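Local coordinates for putative polyphosphate kinase 2 family protein (Arthrobacter aurescens, PDB 3RHF) that probably transfers phosphate between polyphosphate and nucleotides, using a P-loop kinase type of fold, at residues Phe26-Ala29 / Gly30-Pro33; Asp263-Gly266 / Gly267-Leu270. All coordinates share one frame; numbering follows the deposited sequence.

Contact 1. Residues Phe26-Ala29 / Gly30-Pro33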
loop_
_atom_site.group_PDB
_atom_site.type_symbol
_atom_site.label_atom_id
_atom_site.label_comp_id
_atom_site.label_asym_id
_atom_site.label_seq_id
_atom_site.Cartn_x
_atom_site.Cartn_y
_atom_site.Cartn_z
ATOM N N PHE A 26 3.643 16.829 30.725
ATOM C CA PHE A 26 2.415 16.527 29.963
ATOM C C PHE A 26 1.208 16.152 30.777
ATOM O O PHE A 26 1.311 15.321 31.695
ATOM C CB PHE A 26 2.631 15.367 28.958
ATOM C CG PHE A 26 1.495 15.208 27.940
ATOM C CD1 PHE A 26 0.537 14.204 28.081
ATOM C CD2 PHE A 26 1.376 16.082 26.864
ATOM C CE1 PHE A 26 -0.513 14.072 27.152
ATOM C CE2 PHE A 26 0.348 15.947 25.927
ATOM C CZ PHE A 26 -0.591 14.938 26.065
ATOM N N SER A 27 0.069 16.721 30.368
ATOM C CA SER A 27 -1.229 16.184 30.728
ATOM C C SER A 27 -2.211 16.164 29.540
ATOM O O SER A 27 -2.325 17.135 28.786
ATOM C CB SER A 27 -1.816 16.965 31.915
ATOM O OG SER A 27 -2.509 18.121 31.493
ATOM N N LEU A 28 -2.935 15.060 29.401
ATOM C CA LEU A 28 -3.815 14.859 28.256
ATOM C C LEU A 28 -5.090 15.740 28.291
ATOM O O LEU A 28 -5.758 15.938 27.254
ATOM C CB LEU A 28 -4.152 13.371 28.112
ATOM C CG LEU A 28 -5.058 12.929 26.947
ATOM C CD1 LEU A 28 -4.414 13.214 25.589
ATOM C CD2 LEU A 28 -5.469 11.449 27.071
ATOM N N ALA A 29 -5.402 16.300 29.460
ATOM C CA ALA A 29 -6.538 17.228 29.572
ATOM C C ALA A 29 -6.170 18.630 29.084
ATOM O O ALA A 29 -7.031 19.351 28.608
ATOM C CB ALA A 29 -7.075 17.279 31.010
ATOM N N GLY A 30 -4.898 19.020 29.193
ATOM C CA GLY A 30 -4.412 20.284 28.587
ATOM C C GLY A 30 -4.460 20.291 27.049
ATOM O O GLY A 30 -4.367 21.346 26.434
ATOM N N VAL A 31 -4.621 19.122 26.420
ATOM C CA VAL A 31 -4.694 19.041 24.961
ATOM C C VAL A 31 -6.087 19.409 24.448
ATOM O O VAL A 31 -7.081 18.870 24.908
ATOM C CB VAL A 31 -4.307 17.617 24.413
ATOM C CG1 VAL A 31 -4.316 17.617 22.885
ATOM C CG2 VAL A 31 -2.959 17.188 24.958
ATOM N N ASP A 32 -6.117 20.333 23.490
ATOM C CA ASP A 32 -7.322 20.722 22.803
ATOM C C ASP A 32 -7.429 20.022 21.423
ATOM O O ASP A 32 -6.669 20.309 20.470
ATOM C CB ASP A 32 -7.332 22.235 22.632
ATOM C CG ASP A 32 -8.610 22.750 21.960
ATOM O OD1 ASP A 32 -9.540 21.950 21.696
ATOM O OD2 ASP A 32 -8.669 23.963 21.685
ATOM N N PRO A 33 -8.399 19.122 21.289
ATOM C CA PRO A 33 -8.524 18.334 20.084
ATOM C C PRO A 33 -8.816 19.161 18.848
ATOM O O PRO A 33 -8.815 18.604 17.756
ATOM C CB PRO A 33 -9.738 17.444 20.383
ATOM C CG PRO A 33 -9.850 17.436 21.842
ATOM C CD PRO A 33 -9.442 18.790 22.265
#
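Two overlapping turns in the loop between helix 16-19 and helix 43-69 bring F26 and V31 together, with S27 and G30 closing the first turn and L28 and V31 the second. CZ of F26 lies 3.4 Å from CG2 of V31, and CE2 of the same ring is 3.7 Å from that methyl, which therefore sits against the far end of the phenyl. F26 carries its CG anti to the backbone N (chi1 -168°), which swings the ring along the chain so that its far end arrives at V31. CD1 of L28 approaches CG2 of V31 more loosely, at 4.3 Å. One methyl of V31 thus serves both neighbours.

The polypeptide here runs through two consecutive type I turns, S27 to G30 and L28 to V31, and the loop lies across the end of the parallel sheet: F26, L28 and V31 all rest on V244 of strand 242-246, while L28 and V31 also reach N187 of strand 179-187. The bonds that close the turns are weak. G30 N is shared by two atoms of S27, lying 3.2 Å from S27 O in a bent, weak bond and 3.4 Å from the hydroxyl S27 OG at 151°. The hydroxyl can join in because OG stands between the backbone N and the carbonyl carbon (chi1 86°), turned back over the turn. One residue on, V31 N points to L28 O at 3.5 Å, another weak bond. Beyond the turns the chain straightens, and P33 makes backbone hydrogen bonds with N248.

Contact 2. Residues Asp263-Gly266 / Gly267-Leu270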
loop_
_atom_site.group_PDB
_atom_site.type_symbol
_atom_site.label_atom_id
_atom_site.label_comp_id
_atom_site.label_asym_id
_atom_site.label_seq_id
_atom_site.Cartn_x
_atom_site.Cartn_y
_atom_site.Cartn_z
ATOM N N ASP A 263 10.370 14.491 9.460
ATOM C CA ASP A 263 11.370 15.009 10.375
ATOM C C ASP A 263 12.182 13.833 10.972
ATOM O O ASP A 263 13.372 13.952 11.140
ATOM C CB ASP A 263 10.707 15.826 11.479
ATOM C CG ASP A 263 10.089 17.188 10.979
ATOM O OD1 ASP A 263 10.187 17.591 9.776
ATOM O OD2 ASP A 263 9.507 17.892 11.858
ATOM N N ALA A 264 11.527 12.709 11.274
ATOM C CA ALA A 264 12.205 11.477 11.721
ATOM C C ALA A 264 13.155 10.937 10.619
ATOM O O ALA A 264 14.294 10.584 10.895
ATOM C CB ALA A 264 11.189 10.414 12.111
ATOM N N LEU A 265 12.674 10.911 9.386
ATOM C CA LEU A 265 13.454 10.470 8.268
ATOM C C LEU A 265 14.579 11.420 7.933
ATOM O O LEU A 265 15.629 10.989 7.509
ATOM C CB LEU A 265 12.570 10.332 7.058
ATOM C CG LEU A 265 11.659 9.141 7.046
ATOM C CD1 LEU A 265 10.574 9.221 6.075
ATOM C CD2 LEU A 265 12.514 7.969 6.739
ATOM N N GLY A 266 14.356 12.713 8.111
ATOM C CA GLY A 266 15.385 13.746 7.865
ATOM C C GLY A 266 16.497 13.693 8.900
ATOM O O GLY A 266 17.611 14.136 8.658
ATOM N N GLY A 267 16.182 13.134 10.063
ATOM C CA GLY A 267 17.146 12.956 11.123
ATOM C C GLY A 267 18.025 11.764 10.832
ATOM O O GLY A 267 18.975 11.529 11.542
ATOM N N LEU A 268 17.742 10.988 9.795
ATOM C CA LEU A 268 18.579 9.818 9.536
ATOM C C LEU A 268 19.754 10.054 8.579
ATOM O O LEU A 268 20.545 9.171 8.432
ATOM C CB LEU A 268 17.724 8.672 9.059
ATOM C CG LEU A 268 16.725 8.175 10.101
ATOM C CD1 LEU A 268 15.797 7.173 9.472
ATOM C CD2 LEU A 268 17.462 7.571 11.277
ATOM N N GLN A 269 19.869 11.236 7.963
ATOM C CA GLN A 269 20.993 11.590 7.086
ATOM C C GLN A 269 21.093 10.603 5.916
ATOM O O GLN A 269 22.159 10.103 5.595
ATOM C CB GLN A 269 22.330 11.582 7.826
ATOM C CG GLN A 269 22.364 12.060 9.288
ATOM C CD GLN A 269 23.243 13.299 9.481
ATOM O OE1 GLN A 269 22.773 14.434 9.351
ATOM N NE2 GLN A 269 24.519 13.081 9.784
ATOM N N LEU A 270 19.953 10.339 5.302
ATOM C CA LEU A 270 19.839 9.452 4.157
ATOM C C LEU A 270 20.321 10.201 2.893
ATOM O O LEU A 270 20.093 11.376 2.735
ATOM C CB LEU A 270 18.368 8.967 3.984
ATOM C CG LEU A 270 17.655 8.306 5.191
ATOM C CD1 LEU A 270 16.197 7.882 4.910
ATOM C CD2 LEU A 270 18.468 7.101 5.684
HETATM O O HOH W 1 17.547 12.014 5.683
#
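L265 O is the atom on which this helix end converges. It accepts L268 N over 3.1 Å at 157°, with the donor standing well above the carbonyl plane, 67° out of it, and L265 O takes a second bond from a water 2.8 Å away. That water in turn accepts the N-H of L270, its oxygen 3.0 Å from L270 N, so a single solvent molecule links the last turn to the chain leaving it. One step earlier G267 N is divided between D263 O, at 3.1 Å, and A264 O, at 3.3 Å; both bonds are weak and bent.

Around this backbone frame the leucines pack. CG of L268 comes 3.5 Å from A264 O, laying its side chain back along the helix end. CD2 of L265 meets CD1 of L270 at 4.1 Å, the two side chains crossing at a slant. The bonding slackens at G267, but helical angles persist through L268; Q269, with positive phi (59°), is the first to leave them and lets L270 fold back. The ending resembles a Schellman motif, with the water standing in for a direct bond from L270 N to L265 O.

Further out, D263 is turned to other partners: its OD2 bonds S15 OG and its OD1 bonds Q259 NE2, while K74 NZ holds L268 O. The helix end and the residues after it lie against helix 43-69, where L265 packs on L57 and L60 and L270 on L64 and E67, and against the sheet, where A264 and L265 touch L76 of strand 75-82, and A264 and L268 meet V182 and T180 of strand 179-187.

How the contacts relate
Contact 1 and contact 2 do not touch: their centres lie 28 Å apart and their nearest atoms about 17 Å. Both lean on the same parallel sheet, with strand 179-187 common to the two. Residues 26-33 cover the C-terminal ends of strands 179-187 and 242-246, the end where P-loop folds generally hold their nucleotide, whereas 263-270 sits by the beginnings of strands 75-82 and 179-187, near the opposite end. Helix 250-266, which follows strand 242-246, carries the chain from the first end toward the second. A triethylene glycol about 4 Å from the side chain of A264 in contact 2 probably comes from the crystallisation liquor, so it does not by itself mark a substrate site.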